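Local coordinates for alpha-glucosidase (PDB 5HQA), which is an alpha-glucoside hydrolase of glycoside hydrolase family 97, activated by chloride, and carries calcium beside its acarbose-binding pocket, at residues A37-K43 with I123-L129; Y192-V196 with A207-P211; D553-I558 with F570-R575; N583-A589 with T654-A660. Residue numbers count along the deposited sequence, not the author numbering.

Interaction 1 (A37-K43 with I123-L129); sequences ALGFEFK and IEITKEL
A classic beta bulge interrupts the antiparallel pairing of strands 40-42 and 123-128 in the galactose-mutarotase-like domain of family 97. The strand axes approach to 4.5 Å, with N-to-C directions 133° apart. F40 faces E128 as a non-hydrogen-bonded pair (CA-CA 4.6 Å) and E41 faces K127 as a hydrogen-bonded pair (5.0 Å); the register then slips by one, so that F42 faces I125 (4.4 Å). T126 makes the bulge with helix-like backbone angles (-106/-20), and E41 O accepts from both T126 N (2.9 Å) and K127 N (3.1 Å). Further backbone bonds run from E41 N to K127 O (2.8 Å), L129 N to G39 O (2.8 Å) and K43 N to E124 O (2.9 Å). G39, at phi/psi 146/-170, has a conformation that calls for glycine. Apolar contacts use m rotamers of both phenylalanines: F40 CD1 lies 4.1 Å from I125 CD1, while F42 CE1 is 3.8 Å from both I123 CD1 and I125 CG1. At the polar margin, one water joins E41 OE1 to T126 OG1, and the all-trans K43 makes a long salt bridge, NZ to E124 OE2 at 3.8 Å, spanned by a second water 2.8 Å from each atom.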
# COMPACT_ATOMS: atom_id res chain seq x y z
N ALA A 37 15.45 7.90 -21.85
CA ALA A 37 16.33 6.82 -22.27
C ALA A 37 15.84 5.45 -21.79
O ALA A 37 15.09 5.33 -20.82
CB ALA A 37 17.75 7.06 -21.76
N LEU A 38 16.30 4.40 -22.50
CA LEU A 38 16.05 3.00 -22.17
C LEU A 38 17.36 2.24 -22.26
O LEU A 38 18.20 2.55 -23.11
CB LEU A 38 15.04 2.38 -23.15
CG LEU A 38 13.69 3.08 -23.21
CD1 LEU A 38 12.91 2.62 -24.44
CD2 LEU A 38 12.90 2.83 -21.94
N GLY A 39 17.54 1.23 -21.41
CA GLY A 39 18.70 0.36 -21.53
C GLY A 39 19.22 -0.13 -20.19
O GLY A 39 18.58 0.04 -19.15
N PHE A 40 20.41 -0.76 -20.24
CA PHE A 40 21.05 -1.39 -19.09
C PHE A 40 22.56 -1.23 -19.16
O PHE A 40 23.15 -1.23 -20.24
CB PHE A 40 20.79 -2.91 -19.01
CG PHE A 40 19.35 -3.29 -18.89
CD1 PHE A 40 18.71 -3.25 -17.66
CD2 PHE A 40 18.65 -3.72 -20.00
CE1 PHE A 40 17.37 -3.63 -17.56
CE2 PHE A 40 17.31 -4.09 -19.90
CZ PHE A 40 16.67 -4.04 -18.68
N GLU A 41 23.18 -1.15 -17.97
CA GLU A 41 24.60 -1.43 -17.79
C GLU A 41 24.74 -2.63 -16.85
O GLU A 41 23.93 -2.82 -15.94
CB GLU A 41 25.34 -0.22 -17.22
CG GLU A 41 25.35 0.95 -18.18
CD GLU A 41 26.11 2.16 -17.66
OE1 GLU A 41 26.66 2.10 -16.54
OE2 GLU A 41 26.15 3.17 -18.39
N PHE A 42 25.80 -3.42 -17.09
CA PHE A 42 26.06 -4.65 -16.36
C PHE A 42 27.45 -4.59 -15.74
O PHE A 42 28.29 -3.79 -16.16
CB PHE A 42 25.99 -5.89 -17.27
CG PHE A 42 24.73 -5.98 -18.08
CD1 PHE A 42 23.58 -6.52 -17.53
CD2 PHE A 42 24.70 -5.53 -19.39
CE1 PHE A 42 22.42 -6.61 -18.28
CE2 PHE A 42 23.54 -5.62 -20.15
CZ PHE A 42 22.40 -6.16 -19.59
N LYS A 43 27.68 -5.44 -14.75
CA LYS A 43 28.99 -5.47 -14.12
C LYS A 43 30.07 -5.88 -15.11
O LYS A 43 31.14 -5.27 -15.18
CB LYS A 43 28.99 -6.41 -12.92
CG LYS A 43 30.35 -6.56 -12.28
CD LYS A 43 30.31 -7.47 -11.07
CE LYS A 43 31.71 -7.80 -10.61
NZ LYS A 43 31.69 -8.97 -9.69
N ILE A 123 24.42 -12.80 -15.45
CA ILE A 123 24.65 -11.37 -15.57
C ILE A 123 24.24 -10.69 -14.28
O ILE A 123 23.46 -11.21 -13.48
CB ILE A 123 23.93 -10.75 -16.78
CG1 ILE A 123 22.43 -10.99 -16.71
CG2 ILE A 123 24.47 -11.33 -18.08
CD1 ILE A 123 21.69 -9.75 -16.36
N GLU A 124 24.82 -9.51 -14.07
CA GLU A 124 24.51 -8.69 -12.91
C GLU A 124 24.26 -7.28 -13.41
O GLU A 124 25.19 -6.60 -13.87
CB GLU A 124 25.65 -8.73 -11.89
CG GLU A 124 25.91 -10.13 -11.36
CD GLU A 124 27.02 -10.16 -10.33
OE1 GLU A 124 26.73 -10.48 -9.16
OE2 GLU A 124 28.17 -9.86 -10.69
N ILE A 125 23.01 -6.84 -13.34
CA ILE A 125 22.68 -5.47 -13.72
C ILE A 125 23.24 -4.53 -12.67
O ILE A 125 23.01 -4.70 -11.47
CB ILE A 125 21.16 -5.30 -13.85
CG1 ILE A 125 20.61 -6.19 -14.96
CG2 ILE A 125 20.80 -3.82 -14.09
CD1 ILE A 125 19.11 -6.26 -14.93
N THR A 126 24.00 -3.52 -13.13
CA THR A 126 24.49 -2.47 -12.25
C THR A 126 23.75 -1.16 -12.43
O THR A 126 23.79 -0.32 -11.53
CB THR A 126 25.99 -2.24 -12.46
OG1 THR A 126 26.23 -2.01 -13.85
CG2 THR A 126 26.77 -3.48 -12.02
N LYS A 127 23.09 -0.96 -13.57
CA LYS A 127 22.27 0.23 -13.75
C LYS A 127 21.18 -0.07 -14.77
O LYS A 127 21.46 -0.66 -15.81
CB LYS A 127 23.11 1.43 -14.21
CG LYS A 127 22.35 2.76 -14.16
CD LYS A 127 23.27 3.95 -14.37
CE LYS A 127 24.39 3.95 -13.34
NZ LYS A 127 23.91 4.10 -11.95
N GLU A 128 19.96 0.33 -14.46
CA GLU A 128 18.89 0.40 -15.44
C GLU A 128 18.81 1.85 -15.92
O GLU A 128 18.67 2.76 -15.10
CB GLU A 128 17.56 -0.07 -14.85
CG GLU A 128 16.44 -0.08 -15.88
CD GLU A 128 15.11 -0.56 -15.34
OE1 GLU A 128 15.10 -1.47 -14.48
OE2 GLU A 128 14.06 -0.02 -15.78
N LEU A 129 18.94 2.06 -17.23
CA LEU A 129 19.05 3.41 -17.78
C LEU A 129 17.71 4.11 -17.96
O LEU A 129 17.69 5.28 -18.34
CB LEU A 129 19.80 3.37 -19.11
CG LEU A 129 21.23 2.82 -19.02
CD1 LEU A 129 21.88 2.80 -20.40
CD2 LEU A 129 22.07 3.64 -18.05
O HOH W 1 26.86 0.55 -14.23
O HOH W 2 30.40 -11.41 -9.87

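Interaction 2 (Y192-V196 with A207-P211); sequences YAAMV and ADLTP
Three backbone hydrogen bonds hold these segments together. V196 and D208 form a hydrogen-bonded antiparallel pair (CA-CA 4.9 Å) with both bonds made: D208 N to V196 O at 2.8 Å and V196 N to D208 O at 2.9 Å. The third, T210 N to A194 O at 3.0 Å, lies beyond the non-hydrogen-bonded pair M195-L209 (CA-CA 4.7 Å), where A194 O also receives a CA-H...O contact from L209 CA at 3.4 Å. All residues have extended backbones, yet Y192-A194 veer off, and the end-to-end directions of the touching parts are 112° apart instead of nearly antiparallel. The polar ends bond to residues beyond the two segments: D208 (chi1 t) makes a salt bridge with R148, T210 OG1 hydrogen-bonds with D411 and R148, and the hydroxyl of Y192 with E128.

Packing centres on L209 in the m,t rotamer. Its CD1 is 3.7 Å from Y192 CE2, its CB 4.1 Å from A193 CB and its CD2 4.3 Å from M195 CB. M195, extended through chi2, brings SD to 3.9 Å from A207 CB. The segments form the open end of the beta hairpin 195-199/204-209 in the N-terminal domain. Its chemistry divides the work: the backbone joins the arms, apolar side chains pack across the face carrying M195 and L209, and polar groups bind the hairpin to its surroundings.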
# COMPACT_ATOMS: atom_id res chain seq x y z
N TYR A 192 13.68 -9.00 -8.62
CA TYR A 192 14.30 -7.80 -9.16
C TYR A 192 14.43 -6.81 -8.02
O TYR A 192 13.81 -6.97 -6.97
CB TYR A 192 13.48 -7.24 -10.32
CG TYR A 192 14.21 -6.40 -11.35
CD1 TYR A 192 14.86 -7.00 -12.44
CD2 TYR A 192 14.21 -5.00 -11.26
CE1 TYR A 192 15.51 -6.22 -13.40
CE2 TYR A 192 14.85 -4.22 -12.23
CZ TYR A 192 15.49 -4.84 -13.29
OH TYR A 192 16.12 -4.07 -14.24
N ALA A 193 15.25 -5.79 -8.24
CA ALA A 193 15.46 -4.74 -7.24
C ALA A 193 14.42 -3.63 -7.42
O ALA A 193 14.07 -3.28 -8.55
CB ALA A 193 16.87 -4.16 -7.37
N ALA A 194 13.94 -3.08 -6.31
CA ALA A 194 12.98 -1.99 -6.40
C ALA A 194 13.61 -0.78 -7.08
O ALA A 194 14.81 -0.51 -6.96
CB ALA A 194 12.46 -1.58 -5.02
N MET A 195 12.77 -0.02 -7.79
CA MET A 195 13.18 1.21 -8.44
C MET A 195 12.93 2.39 -7.51
O MET A 195 11.82 2.59 -7.01
CB MET A 195 12.41 1.39 -9.75
CG MET A 195 12.74 2.67 -10.50
SD MET A 195 11.77 2.77 -12.03
CE MET A 195 10.10 3.04 -11.41
N VAL A 196 13.98 3.16 -7.27
CA VAL A 196 13.92 4.49 -6.68
C VAL A 196 14.13 5.48 -7.83
O VAL A 196 14.74 5.12 -8.85
CB VAL A 196 15.02 4.57 -5.60
CG1 VAL A 196 15.55 5.96 -5.41
CG2 VAL A 196 14.52 3.92 -4.30
N ALA A 207 15.90 5.71 -13.29
CA ALA A 207 15.75 4.53 -12.44
C ALA A 207 17.02 4.31 -11.64
O ALA A 207 18.14 4.34 -12.18
CB ALA A 207 15.44 3.29 -13.29
N ASP A 208 16.86 4.10 -10.33
CA ASP A 208 17.97 3.90 -9.41
C ASP A 208 17.62 2.62 -8.63
O ASP A 208 16.81 2.66 -7.71
CB ASP A 208 18.12 5.12 -8.50
CG ASP A 208 19.35 5.05 -7.61
OD1 ASP A 208 19.70 3.95 -7.13
OD2 ASP A 208 19.96 6.12 -7.37
N LEU A 209 18.19 1.49 -9.05
CA LEU A 209 17.79 0.20 -8.50
C LEU A 209 18.45 -0.02 -7.14
O LEU A 209 19.65 0.18 -6.99
CB LEU A 209 18.17 -0.93 -9.45
CG LEU A 209 17.49 -0.86 -10.83
CD1 LEU A 209 17.85 -2.10 -11.63
CD2 LEU A 209 15.97 -0.74 -10.69
N THR A 210 17.67 -0.45 -6.16
CA THR A 210 18.22 -0.65 -4.83
C THR A 210 19.14 -1.86 -4.82
O THR A 210 18.71 -2.96 -5.17
CB THR A 210 17.08 -0.82 -3.83
OG1 THR A 210 16.28 0.36 -3.84
CG2 THR A 210 17.65 -1.03 -2.44
N PRO A 211 20.40 -1.71 -4.43
CA PRO A 211 21.40 -2.76 -4.69
C PRO A 211 21.53 -3.78 -3.57
O PRO A 211 21.08 -3.58 -2.44
CB PRO A 211 22.69 -1.95 -4.82
CG PRO A 211 22.49 -0.85 -3.83
CD PRO A 211 21.03 -0.47 -3.96

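Interaction 3 (D553-I558 with F570-R575); sequences DWQQSI and FARKER
K573 O is shared by two successive amides, Q555 N (2.7 Å) and Q556 N (3.5 Å, weak), the signature of a classic beta bulge. Q555 takes helix-like angles (-83/-22) where the chain turns a corner, and the register shifts by one between the pairs W554-E574 and Q556-K573. Beyond the bulge, strands 556-558 and 570-574 run antiparallel at 173°, their axes approaching to 4.7 Å, with S557 opposite R572 and I558 opposite A571. K573 N bonds to Q556 O (2.9 Å), I558 N to A571 O (2.8 Å) and A571 N to I558 O (2.9 Å); on the other side of the bulge R575 N reaches D553 O (2.9 Å).

R572 (chi1 m) lays its aliphatic part over W554: CD is 3.5 Å from the centroid of the five-membered ring, a CH-pi contact, while NH1 donates to S557 OG (2.9 Å), which also hydrogen-bonds with E72 O. NE of R572 turns to V521 O. Q555 NE2 donates to E574 O (3.0 Å), and a water connects Q555 OE1 with K573 NZ, which also forms a salt bridge with D606. The arrangement is a bulged beta hairpin, 554-563/567-574, at one edge of the antiparallel sheet of the C-terminal domain.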
# COMPACT_ATOMS: atom_id res chain seq x y z
N ASP A 553 -14.72 -4.91 2.27
CA ASP A 553 -14.65 -5.57 0.98
C ASP A 553 -15.74 -4.97 0.11
O ASP A 553 -16.89 -4.87 0.55
CB ASP A 553 -14.82 -7.09 1.15
CG ASP A 553 -14.46 -7.86 -0.10
OD1 ASP A 553 -15.04 -8.95 -0.30
OD2 ASP A 553 -13.59 -7.39 -0.88
N TRP A 554 -15.38 -4.55 -1.10
CA TRP A 554 -16.22 -3.63 -1.84
C TRP A 554 -16.44 -4.16 -3.25
O TRP A 554 -15.51 -4.63 -3.89
CB TRP A 554 -15.56 -2.25 -1.91
CG TRP A 554 -15.12 -1.73 -0.57
CD1 TRP A 554 -13.85 -1.77 -0.05
CD2 TRP A 554 -15.94 -1.11 0.42
NE1 TRP A 554 -13.84 -1.20 1.21
CE2 TRP A 554 -15.11 -0.79 1.52
CE3 TRP A 554 -17.31 -0.80 0.49
CZ2 TRP A 554 -15.60 -0.17 2.67
CZ3 TRP A 554 -17.79 -0.17 1.63
CH2 TRP A 554 -16.94 0.14 2.70
N GLN A 555 -17.69 -4.08 -3.73
CA GLN A 555 -17.88 -4.42 -5.13
C GLN A 555 -17.57 -3.25 -6.06
O GLN A 555 -17.27 -3.49 -7.24
CB GLN A 555 -19.30 -4.93 -5.39
CG GLN A 555 -20.42 -4.09 -4.86
CD GLN A 555 -21.77 -4.62 -5.34
OE1 GLN A 555 -21.95 -4.87 -6.53
NE2 GLN A 555 -22.70 -4.83 -4.41
N GLN A 556 -17.60 -2.02 -5.56
CA GLN A 556 -17.19 -0.87 -6.37
C GLN A 556 -16.65 0.22 -5.45
O GLN A 556 -17.05 0.33 -4.29
CB GLN A 556 -18.35 -0.32 -7.22
CG GLN A 556 -17.93 0.71 -8.28
CD GLN A 556 -16.75 0.25 -9.16
OE1 GLN A 556 -15.58 0.44 -8.80
NE2 GLN A 556 -17.06 -0.38 -10.30
N SER A 557 -15.71 1.01 -5.97
CA SER A 557 -15.14 2.15 -5.27
C SER A 557 -15.01 3.30 -6.25
O SER A 557 -14.72 3.08 -7.43
CB SER A 557 -13.75 1.84 -4.67
OG SER A 557 -13.82 0.88 -3.64
N ILE A 558 -15.24 4.53 -5.77
CA ILE A 558 -15.11 5.74 -6.60
C ILE A 558 -14.57 6.86 -5.73
O ILE A 558 -15.24 7.28 -4.77
CB ILE A 558 -16.45 6.20 -7.21
CG1 ILE A 558 -17.25 5.03 -7.78
CG2 ILE A 558 -16.19 7.27 -8.27
CD1 ILE A 558 -18.72 5.34 -7.99
N PHE A 570 -14.39 9.50 -0.85
CA PHE A 570 -14.58 8.17 -1.42
C PHE A 570 -16.01 7.73 -1.21
O PHE A 570 -16.57 7.95 -0.13
CB PHE A 570 -13.66 7.14 -0.77
CG PHE A 570 -12.52 6.67 -1.63
CD1 PHE A 570 -12.73 5.76 -2.65
CD2 PHE A 570 -11.22 7.10 -1.37
CE1 PHE A 570 -11.67 5.30 -3.43
CE2 PHE A 570 -10.16 6.65 -2.14
CZ PHE A 570 -10.39 5.75 -3.17
N ALA A 571 -16.60 7.10 -2.23
CA ALA A 571 -17.83 6.34 -2.08
C ALA A 571 -17.55 4.90 -2.51
O ALA A 571 -16.91 4.67 -3.54
CB ALA A 571 -18.96 6.94 -2.93
N ARG A 572 -18.01 3.93 -1.71
CA ARG A 572 -17.78 2.52 -2.01
C ARG A 572 -19.04 1.72 -1.73
O ARG A 572 -19.75 1.98 -0.76
CB ARG A 572 -16.61 1.94 -1.21
CG ARG A 572 -15.32 2.74 -1.26
CD ARG A 572 -14.23 2.01 -0.49
NE ARG A 572 -13.06 2.85 -0.20
CZ ARG A 572 -11.90 2.80 -0.85
NH1 ARG A 572 -11.74 1.96 -1.86
NH2 ARG A 572 -10.90 3.59 -0.48
N LYS A 573 -19.30 0.73 -2.58
CA LYS A 573 -20.46 -0.14 -2.43
C LYS A 573 -20.01 -1.49 -1.89
O LYS A 573 -19.08 -2.09 -2.44
CB LYS A 573 -21.20 -0.33 -3.76
CG LYS A 573 -22.60 -0.90 -3.59
CD LYS A 573 -23.29 -1.13 -4.94
CE LYS A 573 -24.73 -1.60 -4.73
NZ LYS A 573 -25.44 -1.85 -6.01
N GLU A 574 -20.66 -1.96 -0.83
CA GLU A 574 -20.19 -3.16 -0.16
C GLU A 574 -20.33 -4.38 -1.06
O GLU A 574 -21.27 -4.48 -1.85
CB GLU A 574 -20.97 -3.39 1.13
CG GLU A 574 -22.40 -3.77 0.89
CD GLU A 574 -23.22 -3.78 2.16
OE1 GLU A 574 -22.66 -3.42 3.23
OE2 GLU A 574 -24.41 -4.15 2.09
N ARG A 575 -19.37 -5.29 -0.96
CA ARG A 575 -19.49 -6.56 -1.66
C ARG A 575 -20.41 -7.49 -0.90
O ARG A 575 -20.38 -7.54 0.34
CB ARG A 575 -18.11 -7.21 -1.83
CG ARG A 575 -18.17 -8.57 -2.52
CD ARG A 575 -17.21 -8.60 -3.66
NE ARG A 575 -17.10 -9.91 -4.30
CZ ARG A 575 -15.99 -10.33 -4.90
NH1 ARG A 575 -14.92 -9.55 -4.91
NH2 ARG A 575 -15.95 -11.52 -5.48
O HOH W 3 -14.40 -7.03 -3.59
O HOH W 4 -18.42 -6.83 2.17
O HOH W 5 -24.32 -4.07 -7.29

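Interaction 4 (N583-A589 with T654-A660)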
# COMPACT_ATOMS: atom_id res chain seq x y z
N ASN A 583 -26.02 -4.31 -0.77
CA ASN A 583 -26.86 -3.19 -1.18
C ASN A 583 -26.45 -1.84 -0.59
O ASN A 583 -26.86 -0.81 -1.14
CB ASN A 583 -28.32 -3.45 -0.81
CG ASN A 583 -28.86 -4.68 -1.48
OD1 ASN A 583 -29.53 -5.50 -0.85
ND2 ASN A 583 -28.57 -4.83 -2.77
N ASP A 584 -25.67 -1.81 0.49
CA ASP A 584 -25.33 -0.54 1.13
C ASP A 584 -24.13 0.12 0.46
O ASP A 584 -23.18 -0.54 0.03
CB ASP A 584 -25.02 -0.74 2.61
CG ASP A 584 -26.25 -1.06 3.42
OD1 ASP A 584 -26.11 -1.17 4.66
OD2 ASP A 584 -27.35 -1.21 2.82
N TRP A 585 -24.17 1.45 0.39
CA TRP A 585 -23.04 2.29 0.03
C TRP A 585 -22.47 2.95 1.27
O TRP A 585 -23.16 3.13 2.28
CB TRP A 585 -23.45 3.38 -0.96
CG TRP A 585 -23.63 2.92 -2.38
CD1 TRP A 585 -24.76 2.39 -2.94
CD2 TRP A 585 -22.66 3.01 -3.42
NE1 TRP A 585 -24.54 2.12 -4.27
CE2 TRP A 585 -23.26 2.49 -4.59
CE3 TRP A 585 -21.34 3.47 -3.48
CZ2 TRP A 585 -22.59 2.42 -5.81
CZ3 TRP A 585 -20.66 3.39 -4.69
CH2 TRP A 585 -21.29 2.87 -5.84
N TYR A 586 -21.20 3.32 1.19
CA TYR A 586 -20.51 4.01 2.27
C TYR A 586 -19.73 5.18 1.69
O TYR A 586 -19.28 5.13 0.55
CB TYR A 586 -19.57 3.07 3.02
CG TYR A 586 -20.31 2.13 3.94
CD1 TYR A 586 -20.97 1.01 3.43
CD2 TYR A 586 -20.35 2.37 5.30
CE1 TYR A 586 -21.66 0.16 4.28
CE2 TYR A 586 -21.03 1.52 6.15
CZ TYR A 586 -21.69 0.42 5.64
OH TYR A 586 -22.36 -0.42 6.49
N LEU A 587 -19.58 6.24 2.48
CA LEU A 587 -18.79 7.38 2.05
C LEU A 587 -17.84 7.78 3.17
O LEU A 587 -18.20 7.74 4.35
CB LEU A 587 -19.69 8.57 1.66
CG LEU A 587 -19.00 9.87 1.22
CD1 LEU A 587 -19.83 10.59 0.18
CD2 LEU A 587 -18.72 10.78 2.42
N GLY A 588 -16.62 8.16 2.80
CA GLY A 588 -15.72 8.77 3.75
C GLY A 588 -15.06 9.98 3.12
O GLY A 588 -14.72 9.96 1.93
N ALA A 589 -14.90 11.05 3.89
CA ALA A 589 -14.21 12.24 3.42
C ALA A 589 -13.30 12.75 4.54
O ALA A 589 -13.67 12.68 5.71
CB ALA A 589 -15.20 13.34 3.01
N THR A 654 -16.00 13.11 7.54
CA THR A 654 -17.37 12.64 7.61
C THR A 654 -17.40 11.19 7.14
O THR A 654 -16.72 10.84 6.17
CB THR A 654 -18.33 13.49 6.75
OG1 THR A 654 -18.47 14.78 7.35
CG2 THR A 654 -19.71 12.86 6.69
N ALA A 655 -18.17 10.37 7.85
CA ALA A 655 -18.39 8.98 7.48
C ALA A 655 -19.89 8.76 7.35
O ALA A 655 -20.66 9.23 8.20
CB ALA A 655 -17.81 8.02 8.53
N ILE A 656 -20.31 8.07 6.30
CA ILE A 656 -21.74 7.86 6.05
C ILE A 656 -21.99 6.41 5.69
O ILE A 656 -21.29 5.85 4.84
CB ILE A 656 -22.27 8.77 4.93
CG1 ILE A 656 -21.94 10.23 5.22
CG2 ILE A 656 -23.78 8.57 4.76
CD1 ILE A 656 -22.40 11.15 4.14
N ARG A 657 -23.00 5.82 6.31
CA ARG A 657 -23.58 4.57 5.84
C ARG A 657 -24.88 4.88 5.11
O ARG A 657 -25.79 5.48 5.70
CB ARG A 657 -23.84 3.60 6.99
CG ARG A 657 -24.61 2.37 6.55
CD ARG A 657 -24.91 1.42 7.69
NE ARG A 657 -25.66 0.29 7.18
CZ ARG A 657 -26.23 -0.65 7.93
NH1 ARG A 657 -26.13 -0.58 9.26
NH2 ARG A 657 -26.90 -1.64 7.37
N PHE A 658 -24.96 4.52 3.84
CA PHE A 658 -26.20 4.64 3.07
C PHE A 658 -26.89 3.28 3.13
O PHE A 658 -26.56 2.37 2.37
CB PHE A 658 -25.92 5.06 1.63
CG PHE A 658 -25.33 6.42 1.51
CD1 PHE A 658 -26.15 7.55 1.50
CD2 PHE A 658 -23.96 6.59 1.41
CE1 PHE A 658 -25.61 8.82 1.39
CE2 PHE A 658 -23.40 7.86 1.30
CZ PHE A 658 -24.23 8.97 1.29
N LYS A 659 -27.83 3.15 4.06
CA LYS A 659 -28.50 1.87 4.27
C LYS A 659 -29.63 1.73 3.27
O LYS A 659 -30.60 2.50 3.30
CB LYS A 659 -29.01 1.79 5.70
CG LYS A 659 -29.77 0.53 6.03
CD LYS A 659 -30.34 0.65 7.43
CE LYS A 659 -30.76 -0.69 7.98
NZ LYS A 659 -31.19 -0.56 9.40
N ALA A 660 -29.52 0.75 2.37
CA ALA A 660 -30.59 0.48 1.42
C ALA A 660 -31.83 0.04 2.18
O ALA A 660 -31.75 -0.77 3.10
CB ALA A 660 -30.18 -0.61 0.43
O HOH W 6 -29.50 -2.56 3.66
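L587, I656 and F658 form the apolar centre on one face of the paired strands: L587 CD2 lies 4.1 Å from I656 CD1, and L587 CB meets the edge of the F658 ring at 3.8 Å from CE2. W585 extends this row, its CB 4.0 Å from F658 CB, while its indole leads away to F604 and hydrogen-bonds with D606. L644 of strand 643-648 packs against I656. Behind these side chains the strands run antiparallel at 174°, unbroken in register from W585-F658 to A589-T654, as central neighbours in the C-terminal antiparallel sheet. The hydrogen-bonded pairs are complete, for example L587 N to I656 O and I656 N to L587 O, both 2.9 Å. On the opposite face, Y586 OH rests 3.4 Å from R657 CD. At the polar edge D584 OD1 accepts from R657 NE and NH2, each at 2.9 Å, in a salt bridge; R657 NH1 turns to D549. D584 OD2 receives A660 N at 3.0 Å and a water that also bonds to A660 O.

How the interactions relate
From the N terminus, interaction 1 closes first, bringing strand 30-42 against strand 122-134 across 79 mostly stranded intervening residues. Interaction 2 follows as a short hairpin closure, its centre 11 Å away in the same sheet: strand 204-209 neighbours strand 122-134, and Y192 OH meets E128 OE1 at 2.8 Å. Past the parallel-stranded barrel region, interaction 3 closes another hairpin, and interaction 4 then joins strand 585-591 to the C-terminal strand 653-660 over a 64-residue loop. These two share a sheet, joined by Y586 N to R572 O at 2.8 Å. All four are in series; none nests or crosses. The two pairs lie on opposite sides of the chain's centre.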